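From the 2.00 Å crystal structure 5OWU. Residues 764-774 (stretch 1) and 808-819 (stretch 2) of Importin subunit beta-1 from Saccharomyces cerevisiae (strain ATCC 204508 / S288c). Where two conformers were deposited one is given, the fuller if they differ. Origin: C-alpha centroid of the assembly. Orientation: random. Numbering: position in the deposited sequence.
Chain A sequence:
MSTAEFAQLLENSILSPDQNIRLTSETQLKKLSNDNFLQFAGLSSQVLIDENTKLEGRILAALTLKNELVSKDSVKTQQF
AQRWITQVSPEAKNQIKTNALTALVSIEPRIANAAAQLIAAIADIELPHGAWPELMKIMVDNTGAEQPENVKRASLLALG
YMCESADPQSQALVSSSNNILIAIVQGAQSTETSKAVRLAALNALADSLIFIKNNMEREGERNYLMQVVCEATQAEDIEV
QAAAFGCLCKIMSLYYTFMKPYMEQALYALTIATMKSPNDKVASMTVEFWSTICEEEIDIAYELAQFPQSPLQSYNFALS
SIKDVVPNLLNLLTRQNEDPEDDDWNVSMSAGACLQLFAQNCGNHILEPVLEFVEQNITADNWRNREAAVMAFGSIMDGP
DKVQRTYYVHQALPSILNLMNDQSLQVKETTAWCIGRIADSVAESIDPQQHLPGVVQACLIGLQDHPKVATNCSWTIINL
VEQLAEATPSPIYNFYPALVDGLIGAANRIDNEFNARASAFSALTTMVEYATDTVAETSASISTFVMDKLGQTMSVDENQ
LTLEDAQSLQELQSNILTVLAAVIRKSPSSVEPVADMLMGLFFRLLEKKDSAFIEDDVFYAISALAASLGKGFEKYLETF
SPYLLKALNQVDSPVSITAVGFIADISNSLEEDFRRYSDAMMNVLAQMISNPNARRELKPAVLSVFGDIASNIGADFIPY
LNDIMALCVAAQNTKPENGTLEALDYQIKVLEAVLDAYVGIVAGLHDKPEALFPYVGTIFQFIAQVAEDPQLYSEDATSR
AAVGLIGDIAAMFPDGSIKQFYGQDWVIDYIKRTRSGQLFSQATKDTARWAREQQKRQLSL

Stretch 1, residues 764-774: GLHDKPEALFP
Stretch 2, residues 808-819: DIAAMFPDGSIK

No hydrogen bond crosses between the two stretches; apolar packing joins them and buries 452 Å² in total. In stretch 1, Leu765 leaves helical geometry (phi/psi -100/25), and a type I turn runs to Lys768, closed by Lys768 N to Leu765 O at 2.9 Å. Lys768 (-124/60) is the N-cap residue, and a helix starts at Pro769. Proline suits this first turn, where its missing N-H costs no helical bond. In stretch 2, the helix entering at Asp808, begun earlier in the chain, gives way to an extended Phe813 (-120/86). Gly816 adopts phi/psi 79/7, where a CB would jam against the preceding carbonyl O, and begins a type I turn to Lys819.

The CA atoms of Pro769 and Met812 lie 6.1 Å apart; those of Phe773 and Ile818, 8.3 Å. Met812 points toward stretch 1 and has the largest covered area. Its chi angles are -73°, 177° and 58° (m, t, p). Met812 CE lies 3.2 Å from Leu765 O, 3.7 Å from Leu772 CD2 and 4.2 Å from Pro769 CB. The flexible, unbranched side chain allows this reach.

Phe813 starts sideways, but chi1 -62° (m) and chi2 88° bring its ring end nearer. Pro769 CB sits over one face, 4.1 Å from the Phe813 ring centroid, in a CH-pi contact. Phe813 CZ reaches Pro769 O at 3.2 Å. Leu772, buried with chi1 -175° (t) and chi2 74° (p), sets CD2 at the ring edge, Leu772 CD2 to Phe813 CE1 being 4.2 Å.

Phe773 also starts sideways; chi1 179° (t) and chi2 66° bring its exposed ring nearer. Phe773 CD1 lies 3.7 Å from Phe813 CE2, the planes oblique at 49°. Phe773 CE1 approaches Ser817 CB at 3.7 Å and Ile818 CG2 at 3.9 Å. Ile818 points toward stretch 1; chi1 65° (p) and chi2 169° (t) accompany CG2 at the Phe773 ring edge.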

# COMPACT_ATOMS: atom_id res chain seq x y z
N GLY A 764 -24.84 23.44 2.29
CA GLY A 764 -25.25 24.34 3.35
C GLY A 764 -25.61 25.73 2.87
O GLY A 764 -26.53 26.35 3.39
N LEU A 765 -24.90 26.22 1.85
CA LEU A 765 -25.12 27.56 1.33
C LEU A 765 -25.96 27.55 0.06
O LEU A 765 -25.88 28.48 -0.74
CB LEU A 765 -23.78 28.24 1.06
CG LEU A 765 -22.84 28.28 2.27
CD1 LEU A 765 -21.55 28.99 1.89
CD2 LEU A 765 -23.50 28.95 3.46
N HIS A 766 -26.79 26.51 -0.11
CA HIS A 766 -27.63 26.40 -1.30
C HIS A 766 -28.45 27.66 -1.54
O HIS A 766 -28.70 28.03 -2.69
CB HIS A 766 -28.55 25.18 -1.14
CG HIS A 766 -29.57 25.03 -2.22
ND1 HIS A 766 -30.84 25.55 -2.12
CD2 HIS A 766 -29.52 24.41 -3.42
CE1 HIS A 766 -31.53 25.27 -3.21
NE2 HIS A 766 -30.75 24.57 -4.02
N ASP A 767 -28.87 28.34 -0.48
CA ASP A 767 -29.69 29.53 -0.57
C ASP A 767 -28.89 30.83 -0.47
O ASP A 767 -29.49 31.91 -0.50
CB ASP A 767 -30.76 29.53 0.53
CG ASP A 767 -31.87 28.54 0.27
OD1 ASP A 767 -32.03 28.09 -0.89
OD2 ASP A 767 -32.61 28.22 1.23
N LYS A 768 -27.57 30.75 -0.36
CA LYS A 768 -26.73 31.92 -0.15
C LYS A 768 -25.67 32.01 -1.24
O LYS A 768 -24.46 32.00 -0.97
CB LYS A 768 -26.09 31.88 1.24
CG LYS A 768 -27.11 31.91 2.36
CD LYS A 768 -27.64 33.32 2.58
CE LYS A 768 -29.15 33.34 2.84
NZ LYS A 768 -29.60 32.25 3.74
N PRO A 769 -26.10 32.12 -2.50
CA PRO A 769 -25.12 32.16 -3.60
C PRO A 769 -24.14 33.32 -3.50
O PRO A 769 -23.01 33.19 -3.98
CB PRO A 769 -26.00 32.28 -4.85
CG PRO A 769 -27.28 32.85 -4.36
CD PRO A 769 -27.48 32.29 -2.99
N GLU A 770 -24.54 34.44 -2.89
CA GLU A 770 -23.61 35.56 -2.76
C GLU A 770 -22.44 35.21 -1.85
O GLU A 770 -21.34 35.76 -2.01
CB GLU A 770 -24.34 36.80 -2.24
CG GLU A 770 -24.82 36.72 -0.79
CD GLU A 770 -26.07 35.88 -0.62
OE1 GLU A 770 -26.54 35.27 -1.61
OE2 GLU A 770 -26.59 35.82 0.52
N ALA A 771 -22.65 34.30 -0.90
CA ALA A 771 -21.55 33.88 -0.04
C ALA A 771 -20.60 32.94 -0.77
O ALA A 771 -19.39 32.96 -0.52
CB ALA A 771 -22.10 33.21 1.22
N LEU A 772 -21.12 32.11 -1.67
CA LEU A 772 -20.29 31.14 -2.37
C LEU A 772 -19.58 31.74 -3.58
O LEU A 772 -18.52 31.26 -3.98
CB LEU A 772 -21.13 29.94 -2.81
CG LEU A 772 -20.37 28.77 -3.45
CD1 LEU A 772 -19.62 27.99 -2.39
CD2 LEU A 772 -21.30 27.85 -4.23
N PHE A 773 -20.15 32.81 -4.15
CA PHE A 773 -19.72 33.32 -5.45
C PHE A 773 -18.21 33.47 -5.61
O PHE A 773 -17.67 33.00 -6.62
CB PHE A 773 -20.43 34.65 -5.73
CG PHE A 773 -20.04 35.28 -7.04
CD1 PHE A 773 -20.36 34.68 -8.24
CD2 PHE A 773 -19.36 36.49 -7.06
CE1 PHE A 773 -20.01 35.25 -9.44
CE2 PHE A 773 -19.00 37.07 -8.27
CZ PHE A 773 -19.33 36.45 -9.46
N PRO A 774 -17.48 34.09 -4.68
CA PRO A 774 -16.05 34.32 -4.92
C PRO A 774 -15.18 33.08 -4.85
O PRO A 774 -13.96 33.19 -5.02
CB PRO A 774 -15.67 35.32 -3.81
CG PRO A 774 -16.68 35.10 -2.74
CD PRO A 774 -17.95 34.76 -3.45
N ASP A 808 -25.00 21.30 -9.06
CA ASP A 808 -25.60 22.10 -7.99
C ASP A 808 -25.10 23.54 -8.04
O ASP A 808 -25.89 24.49 -7.92
CB ASP A 808 -25.29 21.48 -6.63
CG ASP A 808 -25.82 20.06 -6.49
OD1 ASP A 808 -26.66 19.64 -7.31
OD2 ASP A 808 -25.39 19.36 -5.55
N ILE A 809 -23.79 23.73 -8.19
CA ILE A 809 -23.28 25.09 -8.30
C ILE A 809 -23.92 25.78 -9.49
O ILE A 809 -24.37 26.94 -9.38
CB ILE A 809 -21.74 25.08 -8.40
CG1 ILE A 809 -21.15 24.59 -7.07
CG2 ILE A 809 -21.22 26.48 -8.73
CD1 ILE A 809 -19.65 24.37 -7.09
N ALA A 810 -24.03 25.09 -10.63
CA ALA A 810 -24.73 25.68 -11.77
C ALA A 810 -26.14 26.12 -11.38
O ALA A 810 -26.57 27.23 -11.74
CB ALA A 810 -24.79 24.69 -12.93
N ALA A 811 -26.87 25.28 -10.66
CA ALA A 811 -28.25 25.60 -10.30
C ALA A 811 -28.32 26.79 -9.36
O ALA A 811 -29.34 27.49 -9.33
CB ALA A 811 -28.92 24.39 -9.66
N MET A 812 -27.28 27.03 -8.57
CA MET A 812 -27.32 28.12 -7.61
C MET A 812 -27.21 29.49 -8.28
O MET A 812 -27.62 30.49 -7.69
CB MET A 812 -26.21 27.97 -6.59
CG MET A 812 -26.45 26.87 -5.58
SD MET A 812 -25.06 26.67 -4.47
CE MET A 812 -24.97 28.31 -3.76
N PHE A 813 -26.62 29.57 -9.47
CA PHE A 813 -26.43 30.86 -10.14
C PHE A 813 -27.15 30.88 -11.48
O PHE A 813 -26.54 30.59 -12.52
CB PHE A 813 -24.94 31.15 -10.33
CG PHE A 813 -24.16 31.26 -9.04
CD1 PHE A 813 -23.60 30.14 -8.45
CD2 PHE A 813 -23.96 32.50 -8.43
CE1 PHE A 813 -22.87 30.24 -7.28
CE2 PHE A 813 -23.23 32.60 -7.26
CZ PHE A 813 -22.69 31.47 -6.68
N PRO A 814 -28.44 31.22 -11.52
CA PRO A 814 -29.11 31.38 -12.82
C PRO A 814 -28.86 32.73 -13.48
O PRO A 814 -29.34 32.94 -14.60
CB PRO A 814 -30.59 31.22 -12.45
CG PRO A 814 -30.68 31.77 -11.07
CD PRO A 814 -29.37 31.42 -10.39
N ASP A 815 -28.12 33.63 -12.83
CA ASP A 815 -27.85 34.94 -13.41
C ASP A 815 -26.80 34.91 -14.51
O ASP A 815 -26.56 35.94 -15.14
CB ASP A 815 -27.38 35.91 -12.31
CG ASP A 815 -26.19 35.38 -11.53
OD1 ASP A 815 -26.02 34.15 -11.44
OD2 ASP A 815 -25.41 36.21 -11.00
N GLY A 816 -26.17 33.76 -14.77
CA GLY A 816 -25.12 33.71 -15.76
C GLY A 816 -23.78 34.22 -15.28
O GLY A 816 -22.85 34.33 -16.08
N SER A 817 -23.65 34.54 -13.99
CA SER A 817 -22.42 35.11 -13.45
C SER A 817 -21.26 34.12 -13.43
O SER A 817 -20.11 34.54 -13.27
CB SER A 817 -22.65 35.64 -12.03
OG SER A 817 -23.37 34.71 -11.24
N ILE A 818 -21.53 32.82 -13.56
CA ILE A 818 -20.47 31.82 -13.57
C ILE A 818 -20.50 30.98 -14.85
O ILE A 818 -19.86 29.93 -14.92
CB ILE A 818 -20.56 30.92 -12.32
CG1 ILE A 818 -21.85 30.10 -12.30
CG2 ILE A 818 -20.46 31.78 -11.06
CD1 ILE A 818 -21.86 29.01 -11.24
N LYS A 819 -21.21 31.45 -15.88
CA LYS A 819 -21.33 30.66 -17.10
C LYS A 819 -19.98 30.47 -17.80
O LYS A 819 -19.82 29.52 -18.56
CB LYS A 819 -22.33 31.31 -18.05
CG LYS A 819 -21.90 32.65 -18.62
CD LYS A 819 -22.97 33.21 -19.54
CE LYS A 819 -22.57 34.56 -20.11
NZ LYS A 819 -23.63 35.11 -21.01